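Local coordinates for glycerate dehydrogenase related protein (PDB 3GVX) that is a D-isomer specific 2-hydroxyacid dehydrogenase family protein that probably reduces glyoxylate or hydroxypyruvate with NAD(P)H, at residues 199-212 / 226-238. Sequence-based numbering, arbitrary orientation.
Sequences ARKNLTIVNVARAD and RSDVWYLSDVWWN
Strands 204-207 and 230-233 are parallel neighbours in the Rossmann-type sheet of the NAD-binding domain, paired from Thr204 with Trp230 to Asn207 with Ser233. Helix 216-225 makes the beta-alpha-beta crossover between them. Five backbone hydrogen bonds join the strands and their ends, from Trp230 N to Leu203 O through to Asp234 N to Asn207 O. Thr204 and Leu232 share one sheet face, where Thr204 CG2 meets Leu232 CD1 at 3.5 Å. On the other face Ile205 CG2 lies at the edge of the Tyr231 ring, 3.9 Å from CD1. Asn207 CG lies anti to the backbone N (chi1 -164°), which brings ND2 to Tyr231 OH as a hydrogen-bond donor at 2.8 Å. The amide and ring planes stand 70° apart. Asn207 OD1 accepts from Ala209 N at 2.9 Å, an Asx turn that shapes the chain just past the strand. A leucine here would probably leave Tyr231 OH without this donor and Ala209 N without its acceptor, freeing the turn to shift. Before the strands, Asp228 OD2 takes the Asn202 N-H on its anti lone pair, nearly straight at 175°, and forms a salt bridge with Arg226 NH1. Beyond them, Trp237 NE1 hydrogen-bonds to Val214 O, while Ala211 CB sits over the five-membered ring of Trp237 in a CH-pi contact, 3.7 Å from its centroid.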
ATOM      1  N   ALA B 199     -21.195  12.643  -0.556  1.00 39.40           N
ATOM      2  CA  ALA B 199     -20.464  11.548   0.078  1.00 39.06           C
ATOM      3  C   ALA B 199     -21.263  10.310   0.438  1.00 38.25           C
ATOM      4  O   ALA B 199     -22.289  10.365   1.122  1.00 37.77           O
ATOM      5  CB  ALA B 199     -19.716  12.049   1.311  1.00 38.93           C
ATOM      6  N   ARG B 200     -20.791   9.183  -0.072  1.00 37.06           N
ATOM      7  CA  ARG B 200     -21.400   7.900   0.229  1.00 35.56           C
ATOM      8  C   ARG B 200     -21.165   7.708   1.692  1.00 34.69           C
ATOM      9  O   ARG B 200     -20.321   8.366   2.286  1.00 29.36           O
ATOM     10  CB  ARG B 200     -20.669   6.758  -0.449  1.00 35.06           C
ATOM     11  CG  ARG B 200     -20.739   6.774  -1.898  1.00 36.35           C
ATOM     12  CD  ARG B 200     -20.159   5.520  -2.427  1.00 36.81           C
ATOM     13  NE  ARG B 200     -20.607   5.367  -3.792  1.00 38.71           N
ATOM     14  CZ  ARG B 200     -20.337   4.327  -4.560  1.00 43.20           C
ATOM     15  NH1 ARG B 200     -19.602   3.329  -4.089  1.00 42.91           N
ATOM     16  NH2 ARG B 200     -20.812   4.288  -5.793  1.00 43.98           N
ATOM     17  N   LYS B 201     -21.874   6.740   2.247  1.00 36.71           N
ATOM     18  CA  LYS B 201     -21.727   6.418   3.649  1.00 38.49           C
ATOM     19  C   LYS B 201     -20.316   5.869   3.879  1.00 37.94           C
ATOM     20  O   LYS B 201     -19.834   5.040   3.112  1.00 38.55           O
ATOM     21  CB  LYS B 201     -22.782   5.384   4.048  1.00 40.89           C
ATOM     22  CG  LYS B 201     -23.513   5.710   5.351  1.00 45.94           C
ATOM     23  CD  LYS B 201     -24.261   7.066   5.278  1.00 49.44           C
ATOM     24  CE  LYS B 201     -25.066   7.334   6.548  1.00 50.32           C
ATOM     25  NZ  LYS B 201     -24.587   8.520   7.300  1.00 49.05           N
ATOM     26  N   ASN B 202     -19.658   6.368   4.920  1.00 37.08           N
ATOM     27  CA  ASN B 202     -18.305   5.945   5.299  1.00 37.64           C
ATOM     28  C   ASN B 202     -17.183   6.392   4.377  1.00 36.79           C
ATOM     29  O   ASN B 202     -16.103   5.803   4.364  1.00 35.55           O
ATOM     30  CB  ASN B 202     -18.242   4.429   5.443  1.00 37.60           C
ATOM     31  CG  ASN B 202     -19.159   3.921   6.517  1.00 38.30           C
ATOM     32  OD1 ASN B 202     -19.244   4.494   7.605  1.00 39.72           O
ATOM     33  ND2 ASN B 202     -19.851   2.839   6.227  1.00 39.89           N
ATOM     34  N   LEU B 203     -17.440   7.453   3.627  1.00 36.33           N
ATOM     35  CA  LEU B 203     -16.456   7.980   2.706  1.00 34.49           C
ATOM     36  C   LEU B 203     -15.229   8.431   3.466  1.00 33.72           C
ATOM     37  O   LEU B 203     -15.335   8.977   4.561  1.00 34.20           O
ATOM     38  CB  LEU B 203     -17.033   9.163   1.933  1.00 32.84           C
ATOM     39  CG  LEU B 203     -15.950   9.953   1.192  1.00 33.51           C
ATOM     40  CD1 LEU B 203     -15.457   9.164  -0.047  1.00 28.89           C
ATOM     41  CD2 LEU B 203     -16.509  11.318   0.804  1.00 31.18           C
ATOM     42  N   THR B 204     -14.065   8.172   2.888  1.00 33.62           N
ATOM     43  CA  THR B 204     -12.801   8.590   3.464  1.00 32.29           C
ATOM     44  C   THR B 204     -12.174   9.531   2.457  1.00 32.48           C
ATOM     45  O   THR B 204     -12.031   9.211   1.274  1.00 30.57           O
ATOM     46  CB  THR B 204     -11.851   7.408   3.700  1.00 32.34           C
ATOM     47  OG1 THR B 204     -12.468   6.481   4.599  1.00 31.09           O
ATOM     48  CG2 THR B 204     -10.534   7.894   4.303  1.00 32.30           C
ATOM     49  N   ILE B 205     -11.822  10.710   2.934  1.00 33.39           N
ATOM     50  CA  ILE B 205     -11.229  11.698   2.074  1.00 33.22           C
ATOM     51  C   ILE B 205      -9.772  11.881   2.419  1.00 33.03           C
ATOM     52  O   ILE B 205      -9.401  12.006   3.584  1.00 32.40           O
ATOM     53  CB  ILE B 205     -11.971  13.021   2.188  1.00 35.33           C
ATOM     54  CG1 ILE B 205     -13.453  12.763   1.906  1.00 38.97           C
ATOM     55  CG2 ILE B 205     -11.346  14.047   1.248  1.00 35.18           C
ATOM     56  CD1 ILE B 205     -14.285  13.970   1.582  1.00 38.73           C
ATOM     57  N   VAL B 206      -8.939  11.869   1.391  1.00 32.06           N
ATOM     58  CA  VAL B 206      -7.521  12.039   1.588  1.00 34.28           C
ATOM     59  C   VAL B 206      -7.065  13.267   0.816  1.00 35.78           C
ATOM     60  O   VAL B 206      -7.288  13.384  -0.391  1.00 34.73           O
ATOM     61  CB  VAL B 206      -6.748  10.809   1.089  1.00 34.72           C
ATOM     62  CG1 VAL B 206      -5.335  10.841   1.632  1.00 32.98           C
ATOM     63  CG2 VAL B 206      -7.497   9.529   1.477  1.00 35.19           C
ATOM     64  N   ASN B 207      -6.418  14.182   1.520  1.00 37.82           N
ATOM     65  CA  ASN B 207      -5.946  15.400   0.892  1.00 38.03           C
ATOM     66  C   ASN B 207      -4.430  15.494   0.832  1.00 37.67           C
ATOM     67  O   ASN B 207      -3.769  15.634   1.858  1.00 37.45           O
ATOM     68  CB  ASN B 207      -6.483  16.620   1.639  1.00 40.35           C
ATOM     69  CG  ASN B 207      -6.364  17.887   0.827  1.00 40.40           C
ATOM     70  OD1 ASN B 207      -5.530  17.983  -0.075  1.00 39.71           O
ATOM     71  ND2 ASN B 207      -7.190  18.872   1.147  1.00 41.07           N
ATOM     72  N   VAL B 208      -3.875  15.400  -0.369  1.00 37.95           N
ATOM     73  CA  VAL B 208      -2.437  15.543  -0.536  1.00 38.60           C
ATOM     74  C   VAL B 208      -2.151  16.688  -1.514  1.00 39.34           C
ATOM     75  O   VAL B 208      -1.098  16.739  -2.139  1.00 38.68           O
ATOM     76  CB  VAL B 208      -1.768  14.246  -1.050  1.00 37.34           C
ATOM     77  CG1 VAL B 208      -1.764  13.193   0.039  1.00 36.61           C
ATOM     78  CG2 VAL B 208      -2.473  13.758  -2.313  1.00 36.58           C
ATOM     79  N   ALA B 209      -3.105  17.605  -1.631  1.00 39.84           N
ATOM     80  CA  ALA B 209      -2.955  18.754  -2.519  1.00 41.16           C
ATOM     81  C   ALA B 209      -2.680  20.011  -1.694  1.00 40.99           C
ATOM     82  O   ALA B 209      -1.579  20.219  -1.209  1.00 41.88           O
ATOM     83  CB  ALA B 209      -4.223  18.926  -3.369  1.00 40.64           C
ATOM     84  N   ARG B 210      -3.703  20.826  -1.513  1.00 41.46           N
ATOM     85  CA  ARG B 210      -3.566  22.042  -0.738  1.00 42.85           C
ATOM     86  C   ARG B 210      -4.795  22.219   0.123  1.00 42.16           C
ATOM     87  O   ARG B 210      -5.907  21.884  -0.287  1.00 41.70           O
ATOM     88  CB  ARG B 210      -3.383  23.231  -1.680  1.00 44.03           C
ATOM     89  CG  ARG B 210      -2.035  23.254  -2.391  1.00 46.65           C
ATOM     90  CD  ARG B 210      -0.969  23.790  -1.447  1.00 50.92           C
ATOM     91  NE  ARG B 210       0.181  22.898  -1.315  1.00 56.87           N
ATOM     92  CZ  ARG B 210       1.297  22.978  -2.036  1.00 58.96           C
ATOM     93  NH1 ARG B 210       1.424  23.923  -2.955  1.00 60.57           N
ATOM     94  NH2 ARG B 210       2.285  22.113  -1.840  1.00 59.24           N
ATOM     95  N   ALA B 211      -4.584  22.730   1.326  1.00 42.15           N
ATOM     96  CA  ALA B 211      -5.674  22.950   2.250  1.00 43.29           C
ATOM     97  C   ALA B 211      -6.732  23.875   1.640  1.00 44.78           C
ATOM     98  O   ALA B 211      -7.932  23.644   1.804  1.00 44.12           O
ATOM     99  CB  ALA B 211      -5.139  23.526   3.563  1.00 43.22           C
ATOM    100  N   ASP B 212      -6.303  24.894   0.902  1.00 45.46           N
ATOM    101  CA  ASP B 212      -7.264  25.826   0.330  1.00 46.00           C
ATOM    102  C   ASP B 212      -8.161  25.330  -0.784  1.00 44.78           C
ATOM    103  O   ASP B 212      -9.081  26.032  -1.190  1.00 43.61           O
ATOM    104  CB  ASP B 212      -6.553  27.124  -0.052  1.00 48.28           C
ATOM    105  CG  ASP B 212      -6.096  27.889   1.177  1.00 50.35           C
ATOM    106  OD1 ASP B 212      -6.939  28.123   2.061  1.00 48.64           O
ATOM    107  OD2 ASP B 212      -4.902  28.232   1.279  1.00 52.23           O
ATOM    108  N   ARG B 226     -21.928  14.617   9.529  1.00 44.26           N
ATOM    109  CA  ARG B 226     -21.601  13.354   8.940  1.00 43.91           C
ATOM    110  C   ARG B 226     -20.408  12.659   9.614  1.00 44.19           C
ATOM    111  O   ARG B 226     -19.334  12.537   9.027  1.00 43.46           O
ATOM    112  CB  ARG B 226     -21.285  13.582   7.477  1.00 44.39           C
ATOM    113  CG  ARG B 226     -21.123  12.310   6.799  1.00 46.62           C
ATOM    114  CD  ARG B 226     -22.459  11.650   6.843  1.00 47.40           C
ATOM    115  NE  ARG B 226     -23.014  11.772   5.525  1.00 50.98           N
ATOM    116  CZ  ARG B 226     -22.640  10.989   4.532  1.00 50.90           C
ATOM    117  NH1 ARG B 226     -21.744  10.039   4.759  1.00 46.46           N
ATOM    118  NH2 ARG B 226     -23.103  11.196   3.313  1.00 52.07           N
ATOM    119  N   SER B 227     -20.611  12.187  10.839  1.00 42.67           N
ATOM    120  CA  SER B 227     -19.568  11.527  11.621  1.00 41.18           C
ATOM    121  C   SER B 227     -18.962  10.217  11.096  1.00 40.08           C
ATOM    122  O   SER B 227     -18.019   9.706  11.698  1.00 39.39           O
ATOM    123  CB  SER B 227     -20.068  11.281  13.051  1.00 43.36           C
ATOM    124  OG  SER B 227     -21.020  10.237  13.099  1.00 44.23           O
ATOM    125  N   ASP B 228     -19.498   9.659  10.013  1.00 38.28           N
ATOM    126  CA  ASP B 228     -18.965   8.410   9.443  1.00 37.29           C
ATOM    127  C   ASP B 228     -17.858   8.752   8.453  1.00 36.72           C
ATOM    128  O   ASP B 228     -17.054   7.906   8.074  1.00 36.61           O
ATOM    129  CB  ASP B 228     -20.066   7.654   8.714  1.00 35.79           C
ATOM    130  CG  ASP B 228     -20.785   8.533   7.714  1.00 37.37           C
ATOM    131  OD1 ASP B 228     -21.280   9.598   8.128  1.00 34.09           O
ATOM    132  OD2 ASP B 228     -20.846   8.179   6.522  1.00 39.24           O
ATOM    133  N   VAL B 229     -17.832  10.011   8.035  1.00 35.47           N
ATOM    134  CA  VAL B 229     -16.842  10.481   7.083  1.00 33.99           C
ATOM    135  C   VAL B 229     -15.561  10.909   7.769  1.00 32.25           C
ATOM    136  O   VAL B 229     -15.580  11.568   8.808  1.00 34.26           O
ATOM    137  CB  VAL B 229     -17.393  11.661   6.245  1.00 34.57           C
ATOM    138  CG1 VAL B 229     -16.306  12.200   5.314  1.00 34.94           C
ATOM    139  CG2 VAL B 229     -18.612  11.202   5.450  1.00 33.68           C
ATOM    140  N   TRP B 230     -14.441  10.505   7.190  1.00 31.01           N
ATOM    141  CA  TRP B 230     -13.156  10.863   7.744  1.00 29.36           C
ATOM    142  C   TRP B 230     -12.410  11.732   6.780  1.00 30.29           C
ATOM    143  O   TRP B 230     -12.617  11.677   5.572  1.00 30.18           O
ATOM    144  CB  TRP B 230     -12.330   9.621   8.093  1.00 28.05           C
ATOM    145  CG  TRP B 230     -12.708   9.048   9.401  1.00 27.50           C
ATOM    146  CD1 TRP B 230     -13.937   8.580   9.755  1.00 26.07           C
ATOM    147  CD2 TRP B 230     -11.876   8.908  10.561  1.00 28.22           C
ATOM    148  NE1 TRP B 230     -13.927   8.153  11.056  1.00 28.59           N
ATOM    149  CE2 TRP B 230     -12.675   8.334  11.573  1.00 29.00           C
ATOM    150  CE3 TRP B 230     -10.535   9.197  10.838  1.00 29.00           C
ATOM    151  CZ2 TRP B 230     -12.176   8.053  12.854  1.00 30.29           C
ATOM    152  CZ3 TRP B 230     -10.038   8.911  12.111  1.00 29.76           C
ATOM    153  CH2 TRP B 230     -10.858   8.340  13.099  1.00 29.82           C
ATOM    154  N   TYR B 231     -11.533  12.545   7.332  1.00 31.24           N
ATOM    155  CA  TYR B 231     -10.739  13.432   6.527  1.00 31.90           C
ATOM    156  C   TYR B 231      -9.296  13.210   6.905  1.00 31.92           C
ATOM    157  O   TYR B 231      -8.889  13.507   8.019  1.00 31.90           O
ATOM    158  CB  TYR B 231     -11.146  14.881   6.797  1.00 35.24           C
ATOM    159  CG  TYR B 231     -10.389  15.890   5.969  1.00 35.75           C
ATOM    160  CD1 TYR B 231     -10.424  15.846   4.582  1.00 36.18           C
ATOM    161  CD2 TYR B 231      -9.658  16.907   6.574  1.00 36.87           C
ATOM    162  CE1 TYR B 231      -9.734  16.782   3.813  1.00 37.39           C
ATOM    163  CE2 TYR B 231      -8.966  17.861   5.820  1.00 37.10           C
ATOM    164  CZ  TYR B 231      -9.013  17.797   4.439  1.00 37.45           C
ATOM    165  OH  TYR B 231      -8.362  18.747   3.691  1.00 37.64           O
ATOM    166  N   LEU B 232      -8.524  12.659   5.981  1.00 33.46           N
ATOM    167  CA  LEU B 232      -7.117  12.414   6.238  1.00 34.96           C
ATOM    168  C   LEU B 232      -6.344  13.406   5.403  1.00 34.68           C
ATOM    169  O   LEU B 232      -6.471  13.439   4.181  1.00 34.12           O
ATOM    170  CB  LEU B 232      -6.748  10.990   5.841  1.00 33.49           C
ATOM    171  CG  LEU B 232      -7.810   9.972   6.244  1.00 34.93           C
ATOM    172  CD1 LEU B 232      -7.378   8.624   5.708  1.00 32.11           C
ATOM    173  CD2 LEU B 232      -8.020   9.954   7.772  1.00 31.97           C
ATOM    174  N   SER B 233      -5.533  14.220   6.053  1.00 35.31           N
ATOM    175  CA  SER B 233      -4.806  15.205   5.284  1.00 35.96           C
ATOM    176  C   SER B 233      -3.367  15.419   5.671  1.00 35.04           C
ATOM    177  O   SER B 233      -2.970  15.307   6.831  1.00 36.04           O
ATOM    178  CB  SER B 233      -5.559  16.533   5.319  1.00 37.56           C
ATOM    179  OG  SER B 233      -5.075  17.397   4.319  1.00 42.09           O
ATOM    180  N   ASP B 234      -2.580  15.725   4.657  1.00 34.37           N
ATOM    181  CA  ASP B 234      -1.184  15.998   4.867  1.00 33.49           C
ATOM    182  C   ASP B 234      -0.990  17.508   4.817  1.00 35.26           C
ATOM    183  O   ASP B 234       0.119  17.993   4.973  1.00 33.95           O
ATOM    184  CB  ASP B 234      -0.343  15.318   3.796  1.00 30.74           C
ATOM    185  CG  ASP B 234       1.126  15.584   3.968  1.00 29.81           C
ATOM    186  OD1 ASP B 234       1.662  15.353   5.075  1.00 27.67           O
ATOM    187  OD2 ASP B 234       1.750  16.032   2.991  1.00 32.24           O
ATOM    188  N   VAL B 235      -2.079  18.245   4.602  1.00 36.14           N
ATOM    189  CA  VAL B 235      -2.013  19.702   4.529  1.00 38.52           C
ATOM    190  C   VAL B 235      -3.139  20.370   5.292  1.00 40.48           C
ATOM    191  O   VAL B 235      -4.308  19.998   5.174  1.00 42.14           O
ATOM    192  CB  VAL B 235      -2.071  20.201   3.081  1.00 37.14           C
ATOM    193  CG1 VAL B 235      -0.931  19.595   2.273  1.00 36.40           C
ATOM    194  CG2 VAL B 235      -3.435  19.888   2.483  1.00 36.31           C
ATOM    195  N   TRP B 236      -2.781  21.365   6.082  1.00 41.91           N
ATOM    196  CA  TRP B 236      -3.768  22.071   6.868  1.00 43.64           C
ATOM    197  C   TRP B 236      -3.801  23.543   6.480  1.00 43.51           C
ATOM    198  O   TRP B 236      -2.857  24.038   5.876  1.00 44.52           O
ATOM    199  CB  TRP B 236      -3.441  21.892   8.346  1.00 43.80           C
ATOM    200  CG  TRP B 236      -4.580  22.217   9.194  1.00 45.72           C
ATOM    201  CD1 TRP B 236      -4.781  23.382   9.861  1.00 47.17           C
ATOM    202  CD2 TRP B 236      -5.722  21.394   9.463  1.00 45.80           C
ATOM    203  NE1 TRP B 236      -5.972  23.346  10.525  1.00 48.49           N
ATOM    204  CE2 TRP B 236      -6.576  22.139  10.299  1.00 47.12           C
ATOM    205  CE3 TRP B 236      -6.111  20.109   9.074  1.00 44.16           C
ATOM    206  CZ2 TRP B 236      -7.789  21.646  10.766  1.00 46.04           C
ATOM    207  CZ3 TRP B 236      -7.318  19.619   9.535  1.00 45.40           C
ATOM    208  CH2 TRP B 236      -8.147  20.392  10.371  1.00 46.44           C
ATOM    209  N   TRP B 237      -4.870  24.252   6.813  1.00 44.05           N
ATOM    210  CA  TRP B 237      -4.902  25.656   6.456  1.00 44.43           C
ATOM    211  C   TRP B 237      -3.918  26.435   7.314  1.00 45.68           C
ATOM    212  O   TRP B 237      -3.644  26.088   8.476  1.00 44.56           O
ATOM    213  CB  TRP B 237      -6.313  26.232   6.586  1.00 43.05           C
ATOM    214  CG  TRP B 237      -7.328  25.483   5.799  1.00 41.58           C
ATOM    215  CD1 TRP B 237      -7.803  25.788   4.558  1.00 40.32           C
ATOM    216  CD2 TRP B 237      -7.986  24.279   6.196  1.00 40.60           C
ATOM    217  NE1 TRP B 237      -8.722  24.852   4.160  1.00 38.36           N
ATOM    218  CE2 TRP B 237      -8.859  23.918   5.149  1.00 39.61           C
ATOM    219  CE3 TRP B 237      -7.937  23.483   7.345  1.00 39.60           C
ATOM    220  CZ2 TRP B 237      -9.660  22.776   5.201  1.00 40.63           C
ATOM    221  CZ3 TRP B 237      -8.730  22.351   7.400  1.00 41.71           C
ATOM    222  CH2 TRP B 237      -9.589  22.009   6.333  1.00 40.75           C
ATOM    223  N   ASN B 238      -3.389  27.480   6.690  1.00 47.51           N
ATOM    224  CA  ASN B 238      -2.413  28.393   7.254  1.00 50.38           C
ATOM    225  C   ASN B 238      -1.047  27.752   7.358  1.00 51.64           C
ATOM    226  O   ASN B 238      -0.181  28.066   6.553  1.00 53.31           O
ATOM    227  CB  ASN B 238      -2.889  28.952   8.592  1.00 51.87           C
ATOM    228  CG  ASN B 238      -4.246  29.628   8.471  1.00 53.30           C
ATOM    229  OD1 ASN B 238      -4.562  30.228   7.434  1.00 52.14           O
ATOM    230  ND2 ASN B 238      -5.052  29.541   9.524  1.00 54.13           N
TER
HETATM  231  O   HOH W   1       0.581  17.014   0.470  1.00 45.53           O